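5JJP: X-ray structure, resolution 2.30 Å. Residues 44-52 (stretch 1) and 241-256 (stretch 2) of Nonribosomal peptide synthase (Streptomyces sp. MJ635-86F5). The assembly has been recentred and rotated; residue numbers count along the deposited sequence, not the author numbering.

Stretch 1 (44-52) DKPAIVEPA
Stretch 2, residues 241-256: TLASGATAVPVPRDRL

The most unusual feature of this contact is a hydroxyl that serves two bonds beside a short parallel strand pairing. T247 OG1 donates to P46 O at 2.7 Å and accepts from K45 NZ at 3.0 Å. The T247 chi1 is m (-60°). K45 reaches it with chi1 t, chi2 t, chi3 at -147° and chi4 m. Its CA-to-CB bond points toward stretch 2. K45 CE also lies 3.4 Å from G245 O, and K45 NZ has a further hydrogen bond elsewhere in the structure.

Strand 48-51 runs beside strand 247-250 in the same general direction. Their axes cross at -29° and approach to 4.8 Å. The register pairs A47 with T247, I48 with A248 and V49 with V249, with CA-CA distances of 4.6, 4.8 and 5.0 Å. The chain turns a corner at A47 (phi/psi -97/-45); I48 and V49 then adopt extended values of -129/136 and -114/138. T247 (-124/121) and A248 (-98/132) are also extended.

A single bridge joins I48 and A248. A248 makes both backbone bonds: its N donates to A47 O at 2.7 Å, nearly straight at 175°, and its O accepts from V49 N at 3.0 Å and 162°. Two CA-H...O contacts supplement them. I48 CA lies 3.2 Å from A248 O, and T247 CA lies 3.6 Å from A47 O.

Stretch 2 enters this strand from a helix ending at A243. G245 closes it in a Schellman motif, with phi/psi 82/21, a positive phi that favours glycine. G245 N bonds to L242 O at 2.8 Å, and A246 N to T241 O at 2.9 Å.

Carbon-to-carbon contacts surround the bridge. L242 (m, t) places CD2 3.9 Å from A47 CB and 4.2 Å from I48 CD1. I48 has chi1 m and chi2 at 93°; its CG2 lies 4.2 Å from P250 CD. V49 (t) sets CG2 3.6 Å from the T247 methyl, CG2, while its CB is 3.9 Å from V249 CG2. V249 is also t. These groups meet at van der Waals distance.

Further along, two prolines meet. P51 CG (ring C-gamma endo) lies 3.8 Å from P252 CG (ring C-gamma exo). P252 sits at the N-cap position, right before the helix at 253-256, and R255 N bonds to P252 O at 3.0 Å. R255 has chi1 m, chi2 m and chi3 t. Its NH2 comes within 3.8 Å of P51 CB, a van der Waals approach. Between them the two stretches bury 576 Å², both sides summed.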

ATOM      1  N   ASP A  44       0.265  -4.337 -23.713  1.00 22.03           N
ATOM      2  CA  ASP A  44       1.598  -4.884 -23.920  1.00 24.94           C
ATOM      3  C   ASP A  44       2.682  -4.051 -23.284  1.00 22.41           C
ATOM      4  O   ASP A  44       3.826  -4.449 -23.301  1.00 25.16           O
ATOM      5  CB  ASP A  44       1.856  -5.069 -25.416  1.00 30.02           C
ATOM      6  CG  ASP A  44       0.917  -6.114 -26.046  1.00 35.06           C
ATOM      7  OD1 ASP A  44       0.741  -7.226 -25.481  1.00 36.40           O
ATOM      8  OD2 ASP A  44       0.390  -5.821 -27.137  1.00 46.70           O
ATOM      9  N   LYS A  45       2.324  -2.905 -22.721  1.00 21.89           N
ATOM     10  CA  LYS A  45       3.236  -2.118 -21.886  1.00 24.68           C
ATOM     11  C   LYS A  45       3.693  -2.919 -20.678  1.00 25.85           C
ATOM     12  O   LYS A  45       2.936  -3.726 -20.155  1.00 27.72           O
ATOM     13  CB  LYS A  45       2.512  -0.866 -21.386  1.00 27.62           C
ATOM     14  CG  LYS A  45       3.255  -0.017 -20.361  1.00 31.50           C
ATOM     15  CD  LYS A  45       2.355   1.100 -19.871  1.00 34.20           C
ATOM     16  CE  LYS A  45       3.090   2.398 -19.517  1.00 35.33           C
ATOM     17  NZ  LYS A  45       4.028   2.441 -18.378  1.00 40.04           N
ATOM     18  N   PRO A  46       4.932  -2.692 -20.210  1.00 24.45           N
ATOM     19  CA  PRO A  46       5.396  -3.308 -18.980  1.00 21.86           C
ATOM     20  C   PRO A  46       4.633  -2.822 -17.726  1.00 22.04           C
ATOM     21  O   PRO A  46       4.542  -1.638 -17.484  1.00 22.59           O
ATOM     22  CB  PRO A  46       6.868  -2.898 -18.904  1.00 22.44           C
ATOM     23  CG  PRO A  46       7.238  -2.537 -20.313  1.00 23.49           C
ATOM     24  CD  PRO A  46       5.998  -1.945 -20.897  1.00 23.43           C
ATOM     25  N   ALA A  47       4.143  -3.769 -16.934  1.00 20.17           N
ATOM     26  CA  ALA A  47       3.405  -3.509 -15.693  1.00 18.61           C
ATOM     27  C   ALA A  47       4.353  -3.606 -14.549  1.00 16.72           C
ATOM     28  O   ALA A  47       4.347  -2.768 -13.656  1.00 17.52           O
ATOM     29  CB  ALA A  47       2.296  -4.542 -15.530  1.00 18.38           C
ATOM     30  N   ILE A  48       5.166  -4.651 -14.588  1.00 16.68           N
ATOM     31  CA  ILE A  48       6.223  -4.913 -13.626  1.00 16.69           C
ATOM     32  C   ILE A  48       7.547  -5.176 -14.314  1.00 17.41           C
ATOM     33  O   ILE A  48       7.640  -6.011 -15.183  1.00 16.31           O
ATOM     34  CB  ILE A  48       5.898  -6.143 -12.776  1.00 17.06           C
ATOM     35  CG1 ILE A  48       4.913  -5.743 -11.686  1.00 18.41           C
ATOM     36  CG2 ILE A  48       6.942  -6.441 -11.753  1.00 17.17           C
ATOM     37  CD1 ILE A  48       3.478  -5.893 -11.891  1.00 20.35           C
ATOM     38  N   VAL A  49       8.590  -4.574 -13.768  1.00 19.31           N
ATOM     39  CA  VAL A  49       9.945  -4.845 -14.159  1.00 21.49           C
ATOM     40  C   VAL A  49      10.677  -5.495 -12.989  1.00 22.96           C
ATOM     41  O   VAL A  49      10.514  -5.068 -11.858  1.00 22.06           O
ATOM     42  CB  VAL A  49      10.638  -3.519 -14.559  1.00 21.92           C
ATOM     43  CG1 VAL A  49      12.093  -3.744 -14.844  1.00 23.79           C
ATOM     44  CG2 VAL A  49       9.955  -2.931 -15.784  1.00 23.15           C
ATOM     45  N   GLU A  50      11.479  -6.522 -13.266  1.00 23.99           N
ATOM     46  CA  GLU A  50      12.311  -7.143 -12.236  1.00 31.11           C
ATOM     47  C   GLU A  50      13.619  -7.645 -12.850  1.00 32.68           C
ATOM     48  O   GLU A  50      13.678  -7.866 -14.057  1.00 34.88           O
ATOM     49  CB  GLU A  50      11.524  -8.253 -11.485  1.00 31.25           C
ATOM     50  CG  GLU A  50      11.064  -9.400 -12.366  1.00 36.49           C
ATOM     51  CD  GLU A  50      10.048 -10.333 -11.715  1.00 38.84           C
ATOM     52  OE1 GLU A  50       9.645 -10.128 -10.546  1.00 46.44           O
ATOM     53  OE2 GLU A  50       9.617 -11.276 -12.401  1.00 47.06           O
ATOM     54  N   PRO A  51      14.651  -7.871 -12.031  1.00 38.06           N
ATOM     55  CA  PRO A  51      15.853  -8.572 -12.541  1.00 38.93           C
ATOM     56  C   PRO A  51      15.595  -9.966 -13.110  1.00 42.75           C
ATOM     57  O   PRO A  51      14.714 -10.710 -12.614  1.00 46.42           O
ATOM     58  CB  PRO A  51      16.779  -8.657 -11.329  1.00 40.56           C
ATOM     59  CG  PRO A  51      15.919  -8.404 -10.138  1.00 43.79           C
ATOM     60  CD  PRO A  51      14.762  -7.560 -10.596  1.00 42.39           C
ATOM     61  N   ALA A  52      16.339 -10.312 -14.161  1.00 44.71           N
ATOM     62  CA  ALA A  52      16.158 -11.598 -14.868  1.00 46.57           C
ATOM     63  C   ALA A  52      17.166 -12.649 -14.392  1.00 42.95           C
ATOM     64  O   ALA A  52      18.192 -12.280 -13.836  1.00 42.79           O
ATOM     65  CB  ALA A  52      16.306 -11.370 -16.362  1.00 48.20           C
ATOM     66  N   THR A 241       0.560   2.457  -8.692  1.00 13.62           N
ATOM     67  CA  THR A 241       1.320   2.528  -9.892  1.00 13.21           C
ATOM     68  C   THR A 241       0.540   1.829 -11.037  1.00 13.19           C
ATOM     69  O   THR A 241       0.413   2.377 -12.118  1.00 12.19           O
ATOM     70  CB  THR A 241       2.692   1.876  -9.710  1.00 13.89           C
ATOM     71  OG1 THR A 241       3.474   2.618  -8.762  1.00 12.62           O
ATOM     72  CG2 THR A 241       3.444   1.797 -11.085  1.00 13.83           C
ATOM     73  N   LEU A 242       0.046   0.620 -10.774  1.00 12.80           N
ATOM     74  CA  LEU A 242      -0.716  -0.125 -11.732  1.00 12.96           C
ATOM     75  C   LEU A 242      -2.005   0.581 -12.068  1.00 13.70           C
ATOM     76  O   LEU A 242      -2.376   0.686 -13.252  1.00 13.43           O
ATOM     77  CB  LEU A 242      -1.030  -1.542 -11.215  1.00 13.15           C
ATOM     78  CG  LEU A 242       0.138  -2.499 -11.069  1.00 13.72           C
ATOM     79  CD1 LEU A 242      -0.299  -3.757 -10.398  1.00 13.58           C
ATOM     80  CD2 LEU A 242       0.695  -2.838 -12.442  1.00 14.75           C
ATOM     81  N   ALA A 243      -2.714   1.022 -11.028  1.00 13.20           N
ATOM     82  CA  ALA A 243      -3.972   1.730 -11.210  1.00 13.30           C
ATOM     83  C   ALA A 243      -3.807   2.940 -12.115  1.00 13.49           C
ATOM     84  O   ALA A 243      -4.774   3.383 -12.784  1.00 13.66           O
ATOM     85  CB  ALA A 243      -4.561   2.149  -9.870  1.00 12.30           C
ATOM     86  N   SER A 244      -2.629   3.538 -12.078  1.00 13.33           N
ATOM     87  CA  SER A 244      -2.355   4.746 -12.856  1.00 13.52           C
ATOM     88  C   SER A 244      -1.828   4.401 -14.230  1.00 13.55           C
ATOM     89  O   SER A 244      -1.623   5.281 -15.054  1.00 14.06           O
ATOM     90  CB  SER A 244      -1.329   5.614 -12.156  1.00 15.58           C
ATOM     91  OG  SER A 244      -1.727   5.982 -10.863  1.00 15.47           O
ATOM     92  N   GLY A 245      -1.664   3.105 -14.500  1.00 15.19           N
ATOM     93  CA  GLY A 245      -1.329   2.589 -15.814  1.00 15.02           C
ATOM     94  C   GLY A 245       0.149   2.693 -16.050  1.00 16.88           C
ATOM     95  O   GLY A 245       0.561   2.711 -17.231  1.00 17.23           O
ATOM     96  N   ALA A 246       0.940   2.787 -14.968  1.00 15.18           N
ATOM     97  CA  ALA A 246       2.376   2.992 -15.107  1.00 15.92           C
ATOM     98  C   ALA A 246       3.131   1.678 -14.977  1.00 14.81           C
ATOM     99  O   ALA A 246       2.558   0.652 -15.159  1.00 15.61           O
ATOM    100  CB  ALA A 246       2.862   4.024 -14.059  1.00 16.39           C
ATOM    101  N   THR A 247       4.420   1.731 -14.639  1.00 13.92           N
ATOM    102  CA  THR A 247       5.264   0.542 -14.560  1.00 13.35           C
ATOM    103  C   THR A 247       5.895   0.434 -13.164  1.00 13.44           C
ATOM    104  O   THR A 247       6.604   1.352 -12.734  1.00 13.62           O
ATOM    105  CB  THR A 247       6.413   0.586 -15.583  1.00 13.22           C
ATOM    106  OG1 THR A 247       5.891   0.668 -16.925  1.00 12.60           O
ATOM    107  CG2 THR A 247       7.218  -0.653 -15.496  1.00 13.61           C
ATOM    108  N   ALA A 248       5.631  -0.666 -12.475  1.00 12.23           N
ATOM    109  CA  ALA A 248       6.078  -0.815 -11.105  1.00 13.72           C
ATOM    110  C   ALA A 248       7.371  -1.641 -11.059  1.00 13.07           C
ATOM    111  O   ALA A 248       7.488  -2.651 -11.710  1.00 15.10           O
ATOM    112  CB  ALA A 248       5.011  -1.524 -10.290  1.00 13.43           C
ATOM    113  N   VAL A 249       8.354  -1.149 -10.325  1.00 14.40           N
ATOM    114  CA  VAL A 249       9.667  -1.778 -10.230  1.00 14.55           C
ATOM    115  C   VAL A 249      10.025  -1.971  -8.743  1.00 15.79           C
ATOM    116  O   VAL A 249      10.661  -1.119  -8.132  1.00 18.06           O
ATOM    117  CB  VAL A 249      10.741  -0.908 -10.896  1.00 14.17           C
ATOM    118  CG1 VAL A 249      12.015  -1.720 -11.071  1.00 14.52           C
ATOM    119  CG2 VAL A 249      10.249  -0.348 -12.237  1.00 15.07           C
ATOM    120  N   PRO A 250       9.624  -3.084  -8.163  1.00 17.63           N
ATOM    121  CA  PRO A 250      10.008  -3.382  -6.813  1.00 19.61           C
ATOM    122  C   PRO A 250      11.511  -3.446  -6.744  1.00 20.81           C
ATOM    123  O   PRO A 250      12.128  -4.018  -7.638  1.00 24.10           O
ATOM    124  CB  PRO A 250       9.444  -4.783  -6.596  1.00 20.16           C
ATOM    125  CG  PRO A 250       8.324  -4.896  -7.573  1.00 20.34           C
ATOM    126  CD  PRO A 250       8.818  -4.164  -8.765  1.00 19.30           C
ATOM    127  N   VAL A 251      12.118  -2.867  -5.726  1.00 20.08           N
ATOM    128  CA  VAL A 251      13.564  -2.895  -5.638  1.00 21.14           C
ATOM    129  C   VAL A 251      13.974  -4.091  -4.739  1.00 21.50           C
ATOM    130  O   VAL A 251      13.785  -4.050  -3.554  1.00 22.36           O
ATOM    131  CB  VAL A 251      14.082  -1.582  -5.018  1.00 21.71           C
ATOM    132  CG1 VAL A 251      15.597  -1.583  -4.957  1.00 21.50           C
ATOM    133  CG2 VAL A 251      13.596  -0.387  -5.804  1.00 21.10           C
ATOM    134  N   PRO A 252      14.526  -5.142  -5.305  1.00 23.14           N
ATOM    135  CA  PRO A 252      14.880  -6.258  -4.452  1.00 25.94           C
ATOM    136  C   PRO A 252      15.841  -5.863  -3.326  1.00 27.23           C
ATOM    137  O   PRO A 252      16.649  -4.958  -3.506  1.00 23.71           O
ATOM    138  CB  PRO A 252      15.576  -7.233  -5.418  1.00 27.54           C
ATOM    139  CG  PRO A 252      15.203  -6.762  -6.809  1.00 25.13           C
ATOM    140  CD  PRO A 252      15.072  -5.287  -6.670  1.00 24.00           C
ATOM    141  N   ARG A 253      15.750  -6.541  -2.177  1.00 32.67           N
ATOM    142  CA  ARG A 253      16.572  -6.154  -1.013  1.00 36.43           C
ATOM    143  C   ARG A 253      18.113  -6.273  -1.279  1.00 33.67           C
ATOM    144  O   ARG A 253      18.875  -5.474  -0.774  1.00 28.20           O
ATOM    145  CB  ARG A 253      16.091  -6.768   0.313  1.00 47.31           C
ATOM    146  CG  ARG A 253      15.157  -5.850   1.127  1.00 56.42           C
ATOM    147  CD  ARG A 253      14.739  -6.461   2.474  1.00 69.98           C
ATOM    148  NE  ARG A 253      15.284  -5.775   3.666  1.00 79.84           N
ATOM    149  CZ  ARG A 253      16.465  -6.016   4.258  1.00 82.14           C
ATOM    150  NH1 ARG A 253      17.311  -6.937   3.791  1.00 82.68           N
ATOM    151  NH2 ARG A 253      16.821  -5.304   5.329  1.00 72.75           N
ATOM    152  N   ASP A 254      18.551  -7.186  -2.149  1.00 31.24           N
ATOM    153  CA  ASP A 254      19.964  -7.245  -2.523  1.00 33.77           C
ATOM    154  C   ASP A 254      20.465  -6.122  -3.462  1.00 32.94           C
ATOM    155  O   ASP A 254      21.657  -6.054  -3.727  1.00 39.66           O
ATOM    156  CB  ASP A 254      20.357  -8.613  -3.103  1.00 32.94           C
ATOM    157  CG  ASP A 254      19.783  -8.876  -4.463  1.00 33.53           C
ATOM    158  OD1 ASP A 254      20.046  -9.973  -4.962  1.00 41.59           O
ATOM    159  OD2 ASP A 254      19.092  -8.049  -5.074  1.00 34.14           O
ATOM    160  N   ARG A 255      19.604  -5.226  -3.916  1.00 31.21           N
ATOM    161  CA  ARG A 255      20.068  -3.962  -4.519  1.00 31.35           C
ATOM    162  C   ARG A 255      20.004  -2.826  -3.543  1.00 28.87           C
ATOM    163  O   ARG A 255      20.781  -1.871  -3.608  1.00 27.33           O
ATOM    164  CB  ARG A 255      19.203  -3.557  -5.685  1.00 32.39           C
ATOM    165  CG  ARG A 255      19.000  -4.658  -6.709  1.00 33.52           C
ATOM    166  CD  ARG A 255      20.310  -5.225  -7.198  1.00 32.50           C
ATOM    167  NE  ARG A 255      20.120  -6.310  -8.153  1.00 35.67           N
ATOM    168  CZ  ARG A 255      20.321  -6.223  -9.476  1.00 38.41           C
ATOM    169  NH1 ARG A 255      20.721  -5.083 -10.052  1.00 42.83           N
ATOM    170  NH2 ARG A 255      20.135  -7.281 -10.243  1.00 37.86           N
ATOM    171  N   LEU A 256      19.101  -2.948  -2.593  1.00 29.57           N
ATOM    172  CA  LEU A 256      18.682  -1.773  -1.900  1.00 31.24           C
ATOM    173  C   LEU A 256      19.570  -1.449  -0.728  1.00 30.12           C
ATOM    174  O   LEU A 256      19.841  -0.288  -0.478  1.00 31.97           O
ATOM    175  CB  LEU A 256      17.190  -1.738  -1.632  1.00 31.77           C
ATOM    176  CG  LEU A 256      16.680  -0.702  -0.601  1.00 29.69           C
ATOM    177  CD1 LEU A 256      16.338   0.538  -1.407  1.00 29.25           C
ATOM    178  CD2 LEU A 256      15.481  -1.153   0.239  1.00 30.18           C
TER